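Local coordinates for protein 5-cytosine DNA methyltransferase (Entamoeba histolytica, PDB 3QV2) that probably transfers a methyl group from S-adenosyl-L-methionine to carbon 5 of cytosine in DNA or tRNA, as a DNMT2-type enzyme, at residues K9-G19 against I34-D42; G22-I32 against C311-F322. All blocks are in the same frame, centred on the assembly; numbering follows the deposited sequence.

From the N terminus the chain runs out along strand 11-16, turns at the ligand, returns through helix 22-29 and runs out again along strand 36-41. Interaction 1 closes this short loop by pairing the two parallel strands, which completes a beta-alpha-beta unit at one border of the main sheet. Interaction 2 closes a loop of 278 residues, bringing the C-terminal helix 311-321 back against helix 22-29. Because helix 22-29 lies between the two strands in sequence and its partner 311-321 lies beyond both, the contacts cross. They also touch, through probable hydrogen bonds from Y27 OH to I34 O and from R24 N to E15 OE1, and both reach S-adenosyl-L-homocysteine.

Interaction 1: residues K9-G19 against I34-D42; sequences KQVNVIEFFSG and INATFIPFD. With SAH (S-adenosyl-L-homocysteine), chain B; SO4 (sulfate ion), chain D.
D42 OD2 is gripped by two donors: the backbone N of G19, at 3.0 Å and on the anti side of the carboxylate, and the ribose hydroxyl O3' of S-adenosyl-L-homocysteine. The partner oxygen, D42 OD1, accepts the ligand's O2' at 2.7 Å and is also bonded by the N of N44. CG of D42 stands anti to the backbone N (chi1 -160°), which carries the carboxylate to the sugar. Glycine suits position 19 because its bare CA can lie 3.6 Å from CB of the ligand. F17 turns its ring edge to the ribose, and F17 CB comes within 3.2 Å of O4'. Beside it, S18 is small enough for its OG to press on P40 CB, while S18 N bonds F41 O.

Behind this loop, strands 11-16 and 36-41 run parallel. V13 gives its N to T37 O and takes I39 N at its O, 2.8 Å away; E15 repeats the pattern with I39 and F41. P40 costs this ladder nothing, since the donors facing strand 11-16 are those of T37, I39 and F41. V13 lies alongside F38, its CB 3.7 Å from CD1. E15, buried on the same face, has its charge met by Y51 OH and R24 N. At the far end N12 ND2 reaches T37 OG1 at 2.8 Å and also Q10 OE1, the latter from above its carbonyl plane. A carboxylate accepting both vicinal hydroxyls implies recognition of the intact ribose diol, with G19 N probably helping to stabilise the negative charge of D42.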
loop_
_atom_site.group_PDB
_atom_site.type_symbol
_atom_site.label_atom_id
_atom_site.label_comp_id
_atom_site.label_asym_id
_atom_site.label_seq_id
_atom_site.Cartn_x
_atom_site.Cartn_y
_atom_site.Cartn_z
ATOM N N LYS A 9 -28.023 1.946 1.571
ATOM C CA LYS A 9 -26.972 2.838 2.039
ATOM C C LYS A 9 -25.821 2.872 1.040
ATOM O O LYS A 9 -25.612 1.920 0.289
ATOM C CB LYS A 9 -26.469 2.426 3.423
ATOM C CG LYS A 9 -25.870 3.581 4.206
ATOM C CD LYS A 9 -26.919 4.657 4.453
ATOM C CE LYS A 9 -26.293 6.035 4.570
ATOM N NZ LYS A 9 -25.612 6.424 3.304
ATOM N N GLN A 10 -25.076 3.972 1.036
ATOM C CA GLN A 10 -24.038 4.173 0.035
ATOM C C GLN A 10 -22.691 4.524 0.658
ATOM O O GLN A 10 -22.625 5.090 1.751
ATOM C CB GLN A 10 -24.467 5.262 -0.951
ATOM C CG GLN A 10 -23.575 5.394 -2.171
ATOM C CD GLN A 10 -24.105 6.406 -3.166
ATOM O OE1 GLN A 10 -23.474 6.681 -4.186
ATOM N NE2 GLN A 10 -25.274 6.966 -2.873
ATOM N N VAL A 11 -21.619 4.179 -0.047
ATOM C CA VAL A 11 -20.269 4.498 0.398
ATOM C C VAL A 11 -19.596 5.458 -0.575
ATOM O O VAL A 11 -19.223 5.074 -1.683
ATOM C CB VAL A 11 -19.404 3.230 0.540
ATOM C CG1 VAL A 11 -17.967 3.604 0.874
ATOM C CG2 VAL A 11 -19.981 2.312 1.604
ATOM N N ASN A 12 -19.450 6.710 -0.157
ATOM C CA ASN A 12 -18.799 7.723 -0.974
ATOM C C ASN A 12 -17.444 8.098 -0.386
ATOM O O ASN A 12 -17.367 8.704 0.683
ATOM C CB ASN A 12 -19.692 8.956 -1.103
ATOM C CG ASN A 12 -21.079 8.616 -1.614
ATOM O OD1 ASN A 12 -22.082 8.898 -0.959
ATOM N ND2 ASN A 12 -21.141 7.995 -2.786
ATOM N N VAL A 13 -16.377 7.734 -1.091
ATOM C CA VAL A 13 -15.031 7.816 -0.534
ATOM C C VAL A 13 -14.190 8.947 -1.117
ATOM O O VAL A 13 -14.150 9.144 -2.331
ATOM C CB VAL A 13 -14.262 6.494 -0.754
ATOM C CG1 VAL A 13 -12.920 6.537 -0.039
ATOM C CG2 VAL A 13 -15.085 5.308 -0.278
ATOM N N ILE A 14 -13.515 9.682 -0.239
ATOM C CA ILE A 14 -12.455 10.583 -0.664
ATOM C C ILE A 14 -11.126 9.853 -0.510
ATOM O O ILE A 14 -10.683 9.580 0.605
ATOM C CB ILE A 14 -12.415 11.874 0.169
ATOM C CG1 ILE A 14 -13.783 12.558 0.184
ATOM C CG2 ILE A 14 -11.354 12.817 -0.377
ATOM C CD1 ILE A 14 -13.804 13.860 0.958
ATOM N N GLU A 15 -10.496 9.528 -1.635
ATOM C CA GLU A 15 -9.269 8.740 -1.627
ATOM C C GLU A 15 -8.037 9.636 -1.531
ATOM O O GLU A 15 -7.397 9.938 -2.538
ATOM C CB GLU A 15 -9.205 7.864 -2.880
ATOM C CG GLU A 15 -8.214 6.714 -2.816
ATOM C CD GLU A 15 -8.367 5.756 -3.986
ATOM O OE1 GLU A 15 -7.606 4.770 -4.053
ATOM O OE2 GLU A 15 -9.251 5.989 -4.838
ATOM N N PHE A 16 -7.712 10.061 -0.316
ATOM C CA PHE A 16 -6.555 10.918 -0.089
ATOM C C PHE A 16 -5.254 10.172 -0.370
ATOM O O PHE A 16 -5.129 8.988 -0.053
ATOM C CB PHE A 16 -6.548 11.448 1.345
ATOM C CG PHE A 16 -7.711 12.345 1.670
ATOM C CD1 PHE A 16 -7.784 13.622 1.140
ATOM C CD2 PHE A 16 -8.718 11.920 2.520
ATOM C CE1 PHE A 16 -8.845 14.452 1.443
ATOM C CE2 PHE A 16 -9.782 12.748 2.829
ATOM C CZ PHE A 16 -9.846 14.017 2.289
ATOM N N PHE A 17 -4.288 10.873 -0.956
ATOM C CA PHE A 17 -3.012 10.270 -1.328
ATOM C C PHE A 17 -3.270 8.999 -2.127
ATOM O O PHE A 17 -2.683 7.951 -1.858
ATOM C CB PHE A 17 -2.178 9.963 -0.082
ATOM C CG PHE A 17 -2.234 11.039 0.965
ATOM C CD1 PHE A 17 -1.455 12.180 0.853
ATOM C CD2 PHE A 17 -3.073 10.913 2.062
ATOM C CE1 PHE A 17 -1.511 13.174 1.815
ATOM C CE2 PHE A 17 -3.133 11.903 3.026
ATOM C CZ PHE A 17 -2.352 13.034 2.902
ATOM N N SER A 18 -4.150 9.111 -3.118
ATOM C CA SER A 18 -4.657 7.959 -3.861
ATOM C C SER A 18 -3.586 7.090 -4.518
ATOM O O SER A 18 -3.777 5.884 -4.676
ATOM C CB SER A 18 -5.678 8.413 -4.909
ATOM O OG SER A 18 -5.187 9.511 -5.657
ATOM N N GLY A 19 -2.468 7.694 -4.903
ATOM C CA GLY A 19 -1.406 6.954 -5.563
ATOM C C GLY A 19 -1.896 6.247 -6.814
ATOM O O GLY A 19 -2.373 6.892 -7.748
ATOM N N ILE A 34 -21.044 -3.256 -1.460
ATOM C CA ILE A 34 -21.837 -2.046 -1.613
ATOM C C ILE A 34 -21.189 -1.195 -2.695
ATOM O O ILE A 34 -20.005 -0.879 -2.610
ATOM C CB ILE A 34 -21.920 -1.225 -0.311
ATOM C CG1 ILE A 34 -22.892 -1.872 0.676
ATOM C CG2 ILE A 34 -22.372 0.194 -0.608
ATOM C CD1 ILE A 34 -22.258 -2.906 1.571
ATOM N N ASN A 35 -21.953 -0.844 -3.724
ATOM C CA ASN A 35 -21.423 0.014 -4.777
ATOM C C ASN A 35 -20.964 1.345 -4.196
ATOM O O ASN A 35 -21.663 1.951 -3.382
ATOM C CB ASN A 35 -22.454 0.224 -5.886
ATOM C CG ASN A 35 -22.760 -1.057 -6.642
ATOM O OD1 ASN A 35 -23.699 -1.779 -6.308
ATOM N ND2 ASN A 35 -21.963 -1.346 -7.664
ATOM N N ALA A 36 -19.782 1.792 -4.604
ATOM C CA ALA A 36 -19.193 2.996 -4.033
ATOM C C ALA A 36 -18.648 3.944 -5.095
ATOM O O ALA A 36 -18.435 3.555 -6.244
ATOM C CB ALA A 36 -18.097 2.625 -3.041
ATOM N N THR A 37 -18.437 5.195 -4.699
ATOM C CA THR A 37 -17.805 6.188 -5.559
ATOM C C THR A 37 -16.492 6.633 -4.929
ATOM O O THR A 37 -16.347 6.620 -3.706
ATOM C CB THR A 37 -18.702 7.421 -5.761
ATOM O OG1 THR A 37 -18.916 8.071 -4.501
ATOM C CG2 THR A 37 -20.044 7.016 -6.356
ATOM N N PHE A 38 -15.538 7.029 -5.763
ATOM C CA PHE A 38 -14.224 7.432 -5.276
ATOM C C PHE A 38 -13.777 8.771 -5.857
ATOM O O PHE A 38 -13.875 8.999 -7.062
ATOM C CB PHE A 38 -13.184 6.355 -5.595
ATOM C CG PHE A 38 -13.425 5.046 -4.891
ATOM C CD1 PHE A 38 -12.817 4.776 -3.675
ATOM C CD2 PHE A 38 -14.253 4.085 -5.446
ATOM C CE1 PHE A 38 -13.035 3.575 -3.026
ATOM C CE2 PHE A 38 -14.476 2.882 -4.802
ATOM C CZ PHE A 38 -13.865 2.626 -3.591
ATOM N N ILE A 39 -13.293 9.655 -4.990
ATOM C CA ILE A 39 -12.710 10.924 -5.418
ATOM C C ILE A 39 -11.262 11.007 -4.947
ATOM O O ILE A 39 -10.992 11.384 -3.807
ATOM C CB ILE A 39 -13.489 12.141 -4.882
ATOM C CG1 ILE A 39 -14.897 12.187 -5.483
ATOM C CG2 ILE A 39 -12.753 13.427 -5.209
ATOM C CD1 ILE A 39 -15.865 11.197 -4.872
ATOM N N PRO A 40 -10.325 10.646 -5.832
ATOM C CA PRO A 40 -8.893 10.563 -5.526
ATOM C C PRO A 40 -8.199 11.922 -5.509
ATOM O O PRO A 40 -8.452 12.757 -6.377
ATOM C CB PRO A 40 -8.349 9.717 -6.679
ATOM C CG PRO A 40 -9.255 10.023 -7.814
ATOM C CD PRO A 40 -10.618 10.236 -7.216
ATOM N N PHE A 41 -7.334 12.131 -4.520
ATOM C CA PHE A 41 -6.507 13.330 -4.440
ATOM C C PHE A 41 -5.034 12.939 -4.382
ATOM O O PHE A 41 -4.626 12.159 -3.521
ATOM C CB PHE A 41 -6.859 14.152 -3.195
ATOM C CG PHE A 41 -8.101 14.986 -3.341
ATOM C CD1 PHE A 41 -8.014 16.345 -3.596
ATOM C CD2 PHE A 41 -9.355 14.415 -3.209
ATOM C CE1 PHE A 41 -9.154 17.116 -3.723
ATOM C CE2 PHE A 41 -10.499 15.180 -3.338
ATOM C CZ PHE A 41 -10.398 16.532 -3.594
ATOM N N ASP A 42 -4.240 13.479 -5.301
ATOM C CA ASP A 42 -2.802 13.239 -5.300
ATOM C C ASP A 42 -2.102 14.188 -6.270
ATOM O O ASP A 42 -2.639 14.513 -7.330
ATOM C CB ASP A 42 -2.494 11.781 -5.649
ATOM C CG ASP A 42 -1.109 11.352 -5.198
ATOM O OD1 ASP A 42 -0.139 12.087 -5.471
ATOM O OD2 ASP A 42 -0.995 10.284 -4.561
HETATM N N SAH B . -1.719 4.051 -1.260
HETATM C CA SAH B . -1.427 4.581 -2.579
HETATM C CB SAH B . -0.137 5.389 -2.568
HETATM C CG SAH B . 0.285 6.071 -1.289
HETATM S SD SAH B . 1.866 6.941 -1.298
HETATM C C SAH B . -1.357 3.444 -3.567
HETATM O O SAH B . -0.642 3.558 -4.603
HETATM O OXT SAH B . -2.022 2.374 -3.359
HETATM C "C5'" SAH B . 1.609 8.627 -0.788
HETATM C "C4'" SAH B . 1.070 9.588 -1.784
HETATM O "O4'" SAH B . 0.706 10.748 -1.122
HETATM C "C3'" SAH B . 2.117 9.943 -2.744
HETATM O "O3'" SAH B . 1.797 9.437 -3.995
HETATM C "C2'" SAH B . 2.181 11.381 -2.792
HETATM O "O2'" SAH B . 2.132 11.813 -4.106
HETATM C "C1'" SAH B . 0.998 11.834 -2.057
HETATM N N9 SAH B . 1.210 13.117 -1.449
HETATM C C8 SAH B . 2.228 13.567 -0.704
HETATM N N7 SAH B . 1.951 14.839 -0.375
HETATM C C5 SAH B . 0.758 15.178 -0.922
HETATM C C6 SAH B . -0.006 16.347 -0.909
HETATM N N6 SAH B . 0.452 17.519 -0.205
HETATM N N1 SAH B . -1.176 16.350 -1.572
HETATM C C2 SAH B . -1.621 15.273 -2.234
HETATM N N3 SAH B . -0.906 14.143 -2.258
HETATM C C4 SAH B . 0.275 14.070 -1.617
HETATM S S SO4 D . -24.557 9.723 4.049
HETATM O O1 SO4 D . -23.560 10.566 3.396
HETATM O O2 SO4 D . -23.907 8.593 4.707
HETATM O O3 SO4 D . -25.271 10.518 5.045
HETATM O O4 SO4 D . -25.494 9.222 3.048
#

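Interaction 2: residues G22-I32 against C311-F322; sequences GLRSSYERSSI and CFVIAQLMEYLF. With SAH (S-adenosyl-L-homocysteine), chain B.
M318 lays its extended thioether against helix 22-29, with SD 3.8 Å from Y27 CB and near the plane of the Y27 ring at its edge. An unbranched, flexible chain suits this place, for its CE slips on to reach the backbone at L23 O. Nearby, L23 CD2 meets I314 CD1 at 3.8 Å. Y27 sends its ring edge to the face of F322 in a T-shaped pair, planes 75° apart, while its hydroxyl bonds I34 O. I32 adds a methyl to the same ring, CD1 to F322 CD2 3.5 Å.

The helix axes pass 7.9 Å apart, crossing at -63°, and small residues permit this closeness. S26 is a knob in the hole formed by C311, I314, A315 and M318, where its CB packs tightly on I314 CG2 at 3.5 Å. Its OG, anti to the carbonyl carbon (chi1 -61°), turns back to G22 O, so the buried hydroxyl is satisfied within its own helix. C311 returns the fit among G22, S25, S26 and R29.

Farther out, one face of the R29 guanidinium covers F312 CE1, which lies 3.5 Å from NH2, and R29 NH1 bonds G284 O. E319 closes the polar edge: its OE2 accepts S31 N at 2.8 Å. At the N-terminal end of helix 22-29, G22 N makes a weak bond to the ligand carboxylate oxygen OXT. Such packing of a C-terminal helix beside the first helix after the cofactor loop is characteristic of C5-cytosine methyltransferases, where the chain's end returns to the Rossmann-like domain.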
loop_
_atom_site.group_PDB
_atom_site.type_symbol
_atom_site.label_atom_id
_atom_site.label_comp_id
_atom_site.label_asym_id
_atom_site.label_seq_id
_atom_site.Cartn_x
_atom_site.Cartn_y
_atom_site.Cartn_z
ATOM N N GLY A 22 -4.595 1.839 -4.664
ATOM C CA GLY A 22 -4.525 0.643 -3.845
ATOM C C GLY A 22 -5.703 0.516 -2.898
ATOM O O GLY A 22 -6.266 -0.567 -2.733
ATOM N N LEU A 23 -6.077 1.626 -2.270
ATOM C CA LEU A 23 -7.190 1.630 -1.326
ATOM C C LEU A 23 -8.512 1.341 -2.029
ATOM O O LEU A 23 -9.351 0.604 -1.512
ATOM C CB LEU A 23 -7.265 2.965 -0.586
ATOM C CG LEU A 23 -6.002 3.362 0.179
ATOM C CD1 LEU A 23 -6.182 4.717 0.839
ATOM C CD2 LEU A 23 -5.651 2.303 1.207
ATOM N N ARG A 24 -8.692 1.929 -3.207
ATOM C CA ARG A 24 -9.877 1.668 -4.014
ATOM C C ARG A 24 -9.929 0.202 -4.428
ATOM O O ARG A 24 -10.952 -0.465 -4.265
ATOM C CB ARG A 24 -9.890 2.571 -5.248
ATOM C CG ARG A 24 -11.057 2.326 -6.190
ATOM C CD ARG A 24 -11.177 3.435 -7.222
ATOM N NE ARG A 24 -12.278 3.198 -8.153
ATOM C CZ ARG A 24 -12.762 4.112 -8.987
ATOM N NH1 ARG A 24 -12.251 5.334 -9.007
ATOM N NH2 ARG A 24 -13.765 3.806 -9.798
ATOM N N SER A 25 -8.816 -0.294 -4.961
ATOM C CA SER A 25 -8.713 -1.685 -5.386
ATOM C C SER A 25 -9.083 -2.637 -4.257
ATOM O O SER A 25 -9.818 -3.603 -4.461
ATOM C CB SER A 25 -7.295 -1.988 -5.872
ATOM O OG SER A 25 -6.951 -1.176 -6.980
ATOM N N SER A 26 -8.565 -2.359 -3.065
ATOM C CA SER A 26 -8.844 -3.183 -1.896
ATOM C C SER A 26 -10.341 -3.281 -1.623
ATOM O O SER A 26 -10.867 -4.368 -1.381
ATOM C CB SER A 26 -8.124 -2.626 -0.668
ATOM O OG SER A 26 -6.723 -2.616 -0.866
ATOM N N TYR A 27 -11.020 -2.139 -1.657
ATOM C CA TYR A 27 -12.459 -2.099 -1.430
ATOM C C TYR A 27 -13.206 -2.882 -2.503
ATOM O O TYR A 27 -14.116 -3.653 -2.202
ATOM C CB TYR A 27 -12.965 -0.655 -1.398
ATOM C CG TYR A 27 -14.453 -0.538 -1.144
ATOM C CD1 TYR A 27 -14.950 -0.436 0.148
ATOM C CD2 TYR A 27 -15.361 -0.538 -2.196
ATOM C CE1 TYR A 27 -16.309 -0.333 0.386
ATOM C CE2 TYR A 27 -16.721 -0.437 -1.968
ATOM C CZ TYR A 27 -17.189 -0.334 -0.675
ATOM O OH TYR A 27 -18.540 -0.232 -0.439
ATOM N N GLU A 28 -12.816 -2.681 -3.756
ATOM C CA GLU A 28 -13.512 -3.294 -4.881
ATOM C C GLU A 28 -13.364 -4.814 -4.922
ATOM O O GLU A 28 -14.247 -5.512 -5.419
ATOM C CB GLU A 28 -13.054 -2.670 -6.204
ATOM C CG GLU A 28 -13.466 -1.215 -6.380
ATOM C CD GLU A 28 -13.076 -0.654 -7.734
ATOM O OE1 GLU A 28 -12.376 -1.361 -8.490
ATOM O OE2 GLU A 28 -13.471 0.491 -8.044
ATOM N N ARG A 29 -12.252 -5.328 -4.403
ATOM C CA ARG A 29 -12.030 -6.772 -4.401
ATOM C C ARG A 29 -12.594 -7.422 -3.141
ATOM O O ARG A 29 -12.735 -8.643 -3.075
ATOM C CB ARG A 29 -10.541 -7.108 -4.552
ATOM C CG ARG A 29 -9.703 -6.828 -3.315
ATOM C CD ARG A 29 -8.354 -7.534 -3.382
ATOM N NE ARG A 29 -8.511 -8.987 -3.407
ATOM C CZ ARG A 29 -7.939 -9.790 -4.298
ATOM N NH1 ARG A 29 -7.157 -9.289 -5.244
ATOM N NH2 ARG A 29 -8.146 -11.099 -4.240
ATOM N N SER A 30 -12.919 -6.605 -2.144
ATOM C CA SER A 30 -13.470 -7.115 -0.893
ATOM C C SER A 30 -14.898 -7.620 -1.086
ATOM O O SER A 30 -15.478 -7.475 -2.162
ATOM C CB SER A 30 -13.435 -6.041 0.195
ATOM O OG SER A 30 -14.449 -5.073 -0.008
ATOM N N SER A 31 -15.463 -8.206 -0.035
ATOM C CA SER A 31 -16.807 -8.765 -0.106
ATOM C C SER A 31 -17.858 -7.802 0.441
ATOM O O SER A 31 -19.010 -8.183 0.656
ATOM C CB SER A 31 -16.877 -10.092 0.651
ATOM O OG SER A 31 -16.660 -9.895 2.036
ATOM N N ILE A 32 -17.457 -6.556 0.667
ATOM C CA ILE A 32 -18.373 -5.539 1.164
ATOM C C ILE A 32 -19.597 -5.437 0.254
ATOM O O ILE A 32 -20.729 -5.321 0.722
ATOM C CB ILE A 32 -17.674 -4.172 1.285
ATOM C CG1 ILE A 32 -16.517 -4.258 2.282
ATOM C CG2 ILE A 32 -18.663 -3.098 1.703
ATOM C CD1 ILE A 32 -15.815 -2.943 2.526
ATOM N N CYS A 311 -3.426 -5.055 -1.299
ATOM C CA CYS A 311 -4.875 -5.062 -1.445
ATOM C C CYS A 311 -5.495 -6.267 -0.751
ATOM O O CYS A 311 -6.610 -6.189 -0.237
ATOM C CB CYS A 311 -5.268 -5.042 -2.923
ATOM S SG CYS A 311 -4.655 -3.604 -3.826
ATOM N N PHE A 312 -4.765 -7.378 -0.738
ATOM C CA PHE A 312 -5.215 -8.580 -0.044
ATOM C C PHE A 312 -5.555 -8.281 1.411
ATOM O O PHE A 312 -6.665 -8.551 1.867
ATOM C CB PHE A 312 -4.146 -9.677 -0.106
ATOM C CG PHE A 312 -4.036 -10.347 -1.446
ATOM C CD1 PHE A 312 -5.050 -11.170 -1.908
ATOM C CD2 PHE A 312 -2.911 -10.172 -2.232
ATOM C CE1 PHE A 312 -4.951 -11.793 -3.138
ATOM C CE2 PHE A 312 -2.805 -10.794 -3.461
ATOM C CZ PHE A 312 -3.827 -11.604 -3.916
ATOM N N VAL A 313 -4.589 -7.723 2.134
ATOM C CA VAL A 313 -4.749 -7.435 3.555
ATOM C C VAL A 313 -5.820 -6.380 3.809
ATOM O O VAL A 313 -6.709 -6.570 4.642
ATOM C CB VAL A 313 -3.423 -6.955 4.179
ATOM C CG1 VAL A 313 -3.633 -6.561 5.630
ATOM C CG2 VAL A 313 -2.359 -8.036 4.062
ATOM N N ILE A 314 -5.729 -5.266 3.091
ATOM C CA ILE A 314 -6.652 -4.155 3.288
ATOM C C ILE A 314 -8.097 -4.558 3.008
ATOM O O ILE A 314 -9.022 -4.063 3.652
ATOM C CB ILE A 314 -6.271 -2.944 2.415
ATOM C CG1 ILE A 314 -4.869 -2.450 2.776
ATOM C CG2 ILE A 314 -7.285 -1.828 2.584
ATOM C CD1 ILE A 314 -4.436 -1.227 2.001
ATOM N N ALA A 315 -8.288 -5.459 2.050
ATOM C CA ALA A 315 -9.624 -5.939 1.716
ATOM C C ALA A 315 -10.295 -6.552 2.938
ATOM O O ALA A 315 -11.460 -6.276 3.222
ATOM C CB ALA A 315 -9.563 -6.947 0.581
ATOM N N GLN A 316 -9.553 -7.382 3.662
ATOM C CA GLN A 316 -10.090 -8.036 4.850
ATOM C C GLN A 316 -10.354 -7.045 5.979
ATOM O O GLN A 316 -11.352 -7.156 6.690
ATOM C CB GLN A 316 -9.152 -9.146 5.333
ATOM C CG GLN A 316 -9.038 -10.319 4.377
ATOM C CD GLN A 316 -8.463 -11.554 5.039
ATOM O OE1 GLN A 316 -8.480 -11.679 6.263
ATOM N NE2 GLN A 316 -7.952 -12.476 4.232
ATOM N N LEU A 317 -9.459 -6.076 6.139
ATOM C CA LEU A 317 -9.589 -5.090 7.207
ATOM C C LEU A 317 -10.738 -4.119 6.946
ATOM O O LEU A 317 -11.400 -3.666 7.878
ATOM C CB LEU A 317 -8.275 -4.331 7.399
ATOM C CG LEU A 317 -7.076 -5.213 7.755
ATOM C CD1 LEU A 317 -5.830 -4.372 7.950
ATOM C CD2 LEU A 317 -7.372 -6.034 9.002
ATOM N N MET A 318 -10.969 -3.802 5.677
ATOM C CA MET A 318 -12.076 -2.930 5.306
ATOM C C MET A 318 -13.412 -3.616 5.567
ATOM O O MET A 318 -14.360 -2.987 6.035
ATOM C CB MET A 318 -11.972 -2.511 3.840
ATOM C CG MET A 318 -10.893 -1.477 3.560
ATOM S SD MET A 318 -10.918 -0.919 1.846
ATOM C CE MET A 318 -9.748 0.437 1.906
ATOM N N GLU A 319 -13.478 -4.907 5.260
ATOM C CA GLU A 319 -14.678 -5.692 5.519
ATOM C C GLU A 319 -15.038 -5.623 7.000
ATOM O O GLU A 319 -16.213 -5.637 7.367
ATOM C CB GLU A 319 -14.474 -7.143 5.082
ATOM C CG GLU A 319 -14.318 -7.315 3.577
ATOM C CD GLU A 319 -13.779 -8.679 3.194
ATOM O OE1 GLU A 319 -13.501 -9.490 4.103
ATOM O OE2 GLU A 319 -13.631 -8.939 1.982
ATOM N N TYR A 320 -14.015 -5.537 7.844
ATOM C CA TYR A 320 -14.218 -5.376 9.277
ATOM C C TYR A 320 -14.705 -3.965 9.591
ATOM O O TYR A 320 -15.708 -3.783 10.281
ATOM C CB TYR A 320 -12.923 -5.671 10.033
ATOM C CG TYR A 320 -13.016 -5.467 11.527
ATOM C CD1 TYR A 320 -13.780 -6.316 12.317
ATOM C CD2 TYR A 320 -12.330 -4.433 12.150
ATOM C CE1 TYR A 320 -13.866 -6.134 13.685
ATOM C CE2 TYR A 320 -12.408 -4.245 13.516
ATOM C CZ TYR A 320 -13.176 -5.099 14.278
ATOM O OH TYR A 320 -13.255 -4.915 15.640
ATOM N N LEU A 321 -13.984 -2.974 9.074
ATOM C CA LEU A 321 -14.330 -1.569 9.267
ATOM C C LEU A 321 -15.785 -1.267 8.915
ATOM O O LEU A 321 -16.433 -0.452 9.570
ATOM C CB LEU A 321 -13.406 -0.680 8.429
ATOM C CG LEU A 321 -13.756 0.809 8.355
ATOM C CD1 LEU A 321 -13.656 1.459 9.725
ATOM C CD2 LEU A 321 -12.854 1.519 7.358
ATOM N N PHE A 322 -16.292 -1.927 7.878
ATOM C CA PHE A 322 -17.642 -1.663 7.386
ATOM C C PHE A 322 -18.670 -2.696 7.847
ATOM O O PHE A 322 -19.777 -2.752 7.312
ATOM C CB PHE A 322 -17.649 -1.595 5.857
ATOM C CG PHE A 322 -17.008 -0.357 5.298
ATOM C CD1 PHE A 322 -17.750 0.798 5.116
ATOM C CD2 PHE A 322 -15.669 -0.350 4.942
ATOM C CE1 PHE A 322 -17.168 1.938 4.598
ATOM C CE2 PHE A 322 -15.082 0.788 4.422
ATOM C CZ PHE A 322 -15.833 1.934 4.250
HETATM N N SAH B . -1.719 4.051 -1.260
HETATM C CA SAH B . -1.427 4.581 -2.579
HETATM C CB SAH B . -0.137 5.389 -2.568
HETATM C CG SAH B . 0.285 6.071 -1.289
HETATM S SD SAH B . 1.866 6.941 -1.298
HETATM C C SAH B . -1.357 3.444 -3.567
HETATM O O SAH B . -0.642 3.558 -4.603
HETATM O OXT SAH B . -2.022 2.374 -3.359
HETATM C "C5'" SAH B . 1.609 8.627 -0.788
HETATM C "C4'" SAH B . 1.070 9.588 -1.784
HETATM O "O4'" SAH B . 0.706 10.748 -1.122
HETATM C "C3'" SAH B . 2.117 9.943 -2.744
HETATM O "O3'" SAH B . 1.797 9.437 -3.995
HETATM C "C2'" SAH B . 2.181 11.381 -2.792
HETATM O "O2'" SAH B . 2.132 11.813 -4.106
HETATM C "C1'" SAH B . 0.998 11.834 -2.057
HETATM N N9 SAH B . 1.210 13.117 -1.449
HETATM C C8 SAH B . 2.228 13.567 -0.704
HETATM N N7 SAH B . 1.951 14.839 -0.375
HETATM C C5 SAH B . 0.758 15.178 -0.922
HETATM C C6 SAH B . -0.006 16.347 -0.909
HETATM N N6 SAH B . 0.452 17.519 -0.205
HETATM N N1 SAH B . -1.176 16.350 -1.572
HETATM C C2 SAH B . -1.621 15.273 -2.234
HETATM N N3 SAH B . -0.906 14.143 -2.258
HETATM C C4 SAH B . 0.275 14.070 -1.617
#